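Local coordinates for putative HpcE protein (Mycolicibacterium smegmatis, PDB 6V77) that is of unknown function but belongs to the FAH superfamily of metal-binding proteins and holds a zinc ion between acidic side chains, at residues M1-N5 against E182-E188; A24-F29 against A42-W46. Residues are numbered along the deposited sequence.

Contact 1: residues M1-N5 against E182-E188; sequences MRLIN and ELVTVDE. With EDO (1,2-ethanediol), chain M.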
loop_
_atom_site.group_PDB
_atom_site.type_symbol
_atom_site.label_atom_id
_atom_site.label_comp_id
_atom_site.label_asym_id
_atom_site.label_seq_id
_atom_site.Cartn_x
_atom_site.Cartn_y
_atom_site.Cartn_z
ATOM N N MET B 1 20.539 -6.255 18.220
ATOM C CA MET B 1 19.947 -4.991 18.625
ATOM C C MET B 1 18.420 -5.152 18.601
ATOM O O MET B 1 17.890 -5.912 17.790
ATOM C CB MET B 1 20.403 -3.865 17.691
ATOM C CG MET B 1 19.516 -2.657 17.676
ATOM S SD MET B 1 20.069 -1.442 16.453
ATOM C CE MET B 1 21.640 -1.007 17.148
ATOM N N ARG B 2 17.723 -4.450 19.495
ATOM C CA ARG B 2 16.265 -4.454 19.534
ATOM C C ARG B 2 15.763 -3.026 19.615
ATOM O O ARG B 2 16.311 -2.211 20.359
ATOM C CB ARG B 2 15.734 -5.277 20.727
ATOM C CG ARG B 2 15.993 -6.750 20.593
ATOM C CD ARG B 2 15.537 -7.566 21.820
ATOM N NE ARG B 2 15.756 -8.978 21.546
ATOM C CZ ARG B 2 14.790 -9.880 21.425
ATOM N NH1 ARG B 2 13.514 -9.535 21.598
ATOM N NH2 ARG B 2 15.103 -11.121 21.129
ATOM N N LEU B 3 14.695 -2.738 18.872
ATOM C CA LEU B 3 14.074 -1.422 18.825
ATOM C C LEU B 3 12.611 -1.548 19.235
ATOM O O LEU B 3 11.975 -2.584 19.003
ATOM C CB LEU B 3 14.139 -0.800 17.414
ATOM C CG LEU B 3 15.531 -0.662 16.777
ATOM C CD1 LEU B 3 15.409 0.022 15.427
ATOM C CD2 LEU B 3 16.402 0.127 17.699
ATOM N N ILE B 4 12.079 -0.483 19.832
ATOM C CA ILE B 4 10.675 -0.446 20.233
ATOM C C ILE B 4 10.162 0.976 20.032
ATOM O O ILE B 4 10.851 1.956 20.340
ATOM C CB ILE B 4 10.480 -0.940 21.683
ATOM C CG1 ILE B 4 8.984 -1.093 22.031
ATOM C CG2 ILE B 4 11.211 -0.059 22.687
ATOM C CD1 ILE B 4 8.758 -1.734 23.415
ATOM N N ASN B 5 8.961 1.073 19.485
ATOM C CA ASN B 5 8.284 2.338 19.227
ATOM C C ASN B 5 7.392 2.617 20.434
ATOM O O ASN B 5 6.472 1.849 20.710
ATOM C CB ASN B 5 7.482 2.216 17.923
ATOM C CG ASN B 5 6.649 3.445 17.609
ATOM O OD1 ASN B 5 6.749 4.459 18.296
ATOM N ND2 ASN B 5 5.795 3.348 16.579
ATOM N N GLU B 182 8.735 -5.593 19.475
ATOM C CA GLU B 182 10.074 -5.080 19.204
ATOM C C GLU B 182 10.548 -5.511 17.836
ATOM O O GLU B 182 10.153 -6.559 17.330
ATOM C CB GLU B 182 11.075 -5.575 20.257
ATOM C CG GLU B 182 10.783 -5.003 21.602
ATOM C CD GLU B 182 11.615 -5.594 22.726
ATOM O OE1 GLU B 182 12.313 -6.619 22.541
ATOM O OE2 GLU B 182 11.545 -5.010 23.817
ATOM N N LEU B 183 11.415 -4.690 17.238
ATOM C CA LEU B 183 12.169 -5.120 16.077
ATOM C C LEU B 183 13.434 -5.783 16.589
ATOM O O LEU B 183 14.102 -5.229 17.469
ATOM C CB LEU B 183 12.520 -3.942 15.171
ATOM C CG LEU B 183 13.174 -4.324 13.839
ATOM C CD1 LEU B 183 12.134 -4.791 12.858
ATOM C CD2 LEU B 183 13.932 -3.134 13.262
ATOM N N VAL B 184 13.761 -6.954 16.043
ATOM C CA VAL B 184 14.922 -7.733 16.473
ATOM C C VAL B 184 15.849 -7.899 15.277
ATOM O O VAL B 184 15.433 -8.449 14.250
ATOM C CB VAL B 184 14.511 -9.109 17.025
ATOM C CG1 VAL B 184 15.730 -9.850 17.576
ATOM C CG2 VAL B 184 13.446 -8.941 18.110
ATOM N N THR B 185 17.099 -7.434 15.394
ATOM C CA THR B 185 17.959 -7.509 14.223
ATOM C C THR B 185 18.414 -8.950 13.989
ATOM O O THR B 185 18.357 -9.803 14.877
ATOM C CB THR B 185 19.168 -6.578 14.356
ATOM O OG1 THR B 185 19.918 -6.897 15.532
ATOM C CG2 THR B 185 18.727 -5.117 14.411
ATOM N N VAL B 186 18.881 -9.203 12.765
ATOM C CA VAL B 186 19.121 -10.564 12.283
ATOM C C VAL B 186 20.226 -11.273 13.083
ATOM O O VAL B 186 20.173 -12.494 13.296
ATOM C CB VAL B 186 19.428 -10.464 10.773
ATOM C CG1 VAL B 186 19.743 -11.797 10.153
ATOM C CG2 VAL B 186 18.241 -9.792 10.038
ATOM N N ASP B 187 21.214 -10.525 13.582
ATOM C CA ASP B 187 22.336 -11.125 14.300
ATOM C C ASP B 187 21.934 -11.719 15.641
ATOM O O ASP B 187 22.716 -12.474 16.228
ATOM C CB ASP B 187 23.433 -10.083 14.523
ATOM C CG ASP B 187 22.900 -8.833 15.185
ATOM O OD1 ASP B 187 21.950 -8.239 14.640
ATOM O OD2 ASP B 187 23.412 -8.460 16.255
ATOM N N GLU B 188 20.750 -11.382 16.148
ATOM C CA GLU B 188 20.240 -11.991 17.370
ATOM C C GLU B 188 19.559 -13.328 17.129
ATOM O O GLU B 188 19.138 -13.973 18.097
ATOM C CB GLU B 188 19.241 -11.049 18.047
ATOM C CG GLU B 188 19.802 -9.666 18.283
ATOM C CD GLU B 188 19.427 -9.114 19.640
ATOM O OE1 GLU B 188 18.680 -9.804 20.385
ATOM O OE2 GLU B 188 19.875 -7.992 19.957
HETATM C C1 EDO M . 23.833 -5.991 18.092
HETATM O O1 EDO M . 23.121 -5.853 16.860
HETATM C C2 EDO M . 23.960 -4.637 18.775
HETATM O O2 EDO M . 23.096 -4.611 19.915
#
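Backbone hydrogen bonds set the register between residues 1-5 and 182-188, whose strand parts run antiparallel at 161° with axes 4.5 Å apart. Leu3 and Leu183 form a hydrogen-bonded pair, Leu3 N to Leu183 O at 2.9 Å and Leu183 N to Leu3 O at 2.8 Å, and Thr185 N to Met1 O (2.9 Å) extends the ladder. Between these lies the non-hydrogen-bonded pair Arg2-Val184, where Arg2 CA approaches Leu183 O to 3.1 Å in a CA-H...O contact.

Charge dominates the face bearing Arg2. Its NH1 reaches Glu182 OE1 and its NE reaches Glu188 OE1, both at 3.3 Å, while Val184 CG2 covers one guanidinium face; the carbonyls of Gly267 and Val268 also accept from Arg2, and Arg58 takes the other oxygen of Glu182. The amino terminus joins this salt-bridge network through Met1 N to Glu188 OE2 (2.5 Å). Met1 N also donates to Thr185 OG1 (2.8 Å) and weakly to 1,2-ethanediol O1 (2.9 Å), and that hydroxyl donates to Asp187 OD2 (2.7 Å).

Apolar packing lies on the opposite face, where Leu3 CD1 meets Leu183 CD2 at 4.1 Å.

Strand 2-6 also pairs with strand 9-14, so this antiparallel ladder splices an N-terminal hairpin onto strand 177-185 of the large mixed sheet.

Contact 2: residues A24-F29 against A42-W46; sequences ASEQRF and AFQEW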
loop_
_atom_site.group_PDB
_atom_site.type_symbol
_atom_site.label_atom_id
_atom_site.label_comp_id
_atom_site.label_asym_id
_atom_site.label_seq_id
_atom_site.Cartn_x
_atom_site.Cartn_y
_atom_site.Cartn_z
ATOM N N ALA B 24 19.166 10.678 22.405
ATOM C CA ALA B 24 20.503 10.137 22.612
ATOM C C ALA B 24 21.451 10.583 21.511
ATOM O O ALA B 24 22.627 10.862 21.772
ATOM C CB ALA B 24 20.444 8.610 22.672
ATOM N N SER B 25 20.956 10.645 20.278
ATOM C CA SER B 25 21.758 10.972 19.109
ATOM C C SER B 25 21.773 12.452 18.805
ATOM O O SER B 25 22.244 12.829 17.732
ATOM C CB SER B 25 21.246 10.218 17.878
ATOM O OG SER B 25 19.970 10.701 17.477
ATOM N N GLU B 26 21.248 13.288 19.703
ATOM C CA GLU B 26 21.154 14.733 19.486
ATOM C C GLU B 26 20.435 15.054 18.180
ATOM O O GLU B 26 20.866 15.908 17.395
ATOM C CB GLU B 26 22.540 15.381 19.529
ATOM C CG GLU B 26 23.171 15.361 20.912
ATOM C CD GLU B 26 24.566 15.953 20.929
ATOM O OE1 GLU B 26 25.271 15.855 19.900
ATOM O OE2 GLU B 26 24.957 16.519 21.971
ATOM N N GLN B 27 19.318 14.363 17.953
ATOM C CA GLN B 27 18.380 14.574 16.848
ATOM C C GLN B 27 18.922 14.087 15.509
ATOM O O GLN B 27 18.310 14.360 14.472
ATOM C CB GLN B 27 17.957 16.045 16.723
ATOM C CG GLN B 27 17.627 16.699 18.058
ATOM C CD GLN B 27 16.530 15.976 18.778
ATOM O OE1 GLN B 27 15.566 15.531 18.159
ATOM N NE2 GLN B 27 16.668 15.839 20.094
ATOM N N ARG B 28 20.038 13.357 15.500
ATOM C CA ARG B 28 20.591 12.879 14.237
ATOM C C ARG B 28 19.766 11.741 13.644
ATOM O O ARG B 28 19.693 11.621 12.415
ATOM C CB ARG B 28 22.037 12.441 14.434
ATOM C CG ARG B 28 22.738 12.117 13.158
ATOM C CD ARG B 28 24.216 11.859 13.390
ATOM N NE ARG B 28 24.759 11.050 12.307
ATOM C CZ ARG B 28 25.826 10.269 12.424
ATOM N NH1 ARG B 28 26.475 10.196 13.579
ATOM N NH2 ARG B 28 26.235 9.558 11.385
ATOM N N PHE B 29 19.143 10.908 14.492
ATOM C CA PHE B 29 18.283 9.794 14.091
ATOM C C PHE B 29 16.976 9.817 14.881
ATOM O O PHE B 29 16.982 9.996 16.101
ATOM C CB PHE B 29 18.985 8.439 14.316
ATOM C CG PHE B 29 20.296 8.329 13.608
ATOM C CD1 PHE B 29 20.334 8.168 12.237
ATOM C CD2 PHE B 29 21.489 8.441 14.301
ATOM C CE1 PHE B 29 21.532 8.095 11.566
ATOM C CE2 PHE B 29 22.684 8.367 13.640
ATOM C CZ PHE B 29 22.714 8.201 12.266
ATOM N N ALA B 42 23.959 4.149 8.655
ATOM C CA ALA B 42 24.467 5.234 9.488
ATOM C C ALA B 42 23.971 5.094 10.921
ATOM O O ALA B 42 24.731 5.310 11.874
ATOM C CB ALA B 42 24.053 6.584 8.896
ATOM N N PHE B 43 22.702 4.711 11.096
ATOM C CA PHE B 43 22.175 4.559 12.448
ATOM C C PHE B 43 22.923 3.464 13.204
ATOM O O PHE B 43 23.333 3.656 14.358
ATOM C CB PHE B 43 20.674 4.274 12.421
ATOM C CG PHE B 43 20.163 3.675 13.725
ATOM C CD1 PHE B 43 20.133 4.440 14.889
ATOM C CD2 PHE B 43 19.775 2.355 13.785
ATOM C CE1 PHE B 43 19.686 3.904 16.095
ATOM C CE2 PHE B 43 19.333 1.799 14.994
ATOM C CZ PHE B 43 19.297 2.585 16.149
ATOM N N GLN B 44 23.113 2.306 12.568
ATOM C CA GLN B 44 23.788 1.197 13.234
ATOM C C GLN B 44 25.235 1.540 13.560
ATOM O O GLN B 44 25.746 1.158 14.620
ATOM C CB GLN B 44 23.714 -0.055 12.369
ATOM C CG GLN B 44 22.301 -0.611 12.264
ATOM C CD GLN B 44 22.279 -2.116 12.237
ATOM O OE1 GLN B 44 22.784 -2.741 11.301
ATOM N NE2 GLN B 44 21.695 -2.719 13.275
ATOM N N GLU B 45 25.911 2.258 12.664
ATOM C CA GLU B 45 27.273 2.678 12.961
ATOM C C GLU B 45 27.305 3.621 14.156
ATOM O O GLU B 45 28.169 3.489 15.030
ATOM C CB GLU B 45 27.911 3.329 11.734
ATOM C CG GLU B 45 29.335 3.841 11.970
ATOM C CD GLU B 45 30.302 2.761 12.460
ATOM O OE1 GLU B 45 30.074 1.560 12.188
ATOM O OE2 GLU B 45 31.302 3.121 13.123
ATOM N N TRP B 46 26.373 4.578 14.215
ATOM C CA TRP B 46 26.307 5.476 15.368
ATOM C C TRP B 46 26.067 4.693 16.657
ATOM O O TRP B 46 26.761 4.891 17.665
ATOM C CB TRP B 46 25.196 6.512 15.170
ATOM C CG TRP B 46 24.859 7.215 16.448
ATOM C CD1 TRP B 46 25.505 8.283 16.992
ATOM C CD2 TRP B 46 23.812 6.871 17.360
ATOM N NE1 TRP B 46 24.920 8.627 18.193
ATOM C CE2 TRP B 46 23.876 7.778 18.434
ATOM C CE3 TRP B 46 22.819 5.883 17.365
ATOM C CZ2 TRP B 46 22.988 7.728 19.510
ATOM C CZ3 TRP B 46 21.927 5.835 18.439
ATOM C CH2 TRP B 46 22.021 6.759 19.490
HETATM O O HOH W 1 25.344 10.515 20.517
HETATM O O HOH W 2 26.950 6.996 11.621
#
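No direct hydrogen bond crosses between residues 24-29 and 42-46; two waters carry polar links instead. One donates to Ala24 O and accepts from Trp46 NE1, both at 3.0 Å. The other donates to Ala42 O (2.8 Å) and accepts weakly from Arg28 NH2 (2.7 Å).

Direct contact is mostly aromatic. Phe43 turns its edge to the face of Phe29, with centroids 5.8 Å apart and planes at 72°, a T-shaped pair. Phe43 CA also sits 3.8 Å from the Phe29 centroid and 17° off the normal, a CH-pi contact with the helix backbone. Trp46 completes the cluster: its CB lies 3.5 Å from Phe29 CE2, and its six-membered ring receives Ser25 CB over one face, 3.8 Å from the centroid.

The loop's shape positions these groups. A Schellman motif, with Glu26 at C-prime, ends helix 21-24 and overlaps a type I' turn from Ser25 to Arg28. Ser25 OG accepts from Phe29 N at 3.1 Å and is also hydrogen-bonded to Val21 O.

With polar links solvent-mediated and 321 Å² buried, attachment of the loop to helix 40-49 appears to rest chiefly on aromatic and CH-pi packing.

Contacts 1 and 2 have centres 16 Å apart yet touch along helix 40-49. Met1 SD packs 3.6 Å from Phe43 CE2 and 3.8 Å from Gln44 NE2, Leu3 CD2 lies 4.1 Å from Phe43 CZ, and Thr185 CG2 is 4.0 Å from Gln44 NE2. Phe43 thus belongs to both the aromatic cluster and the packing beside strand 2-6. Contact 1 lies nearer the chain centre (about 13 Å between centres) than contact 2 (about 25 Å). Neither supplies a zinc ligand: Glu121, Glu123 and Asp152 do so, from strands 118-128 and 144-155, and the latter pairs with strand 177-185, which carries one side of contact 1.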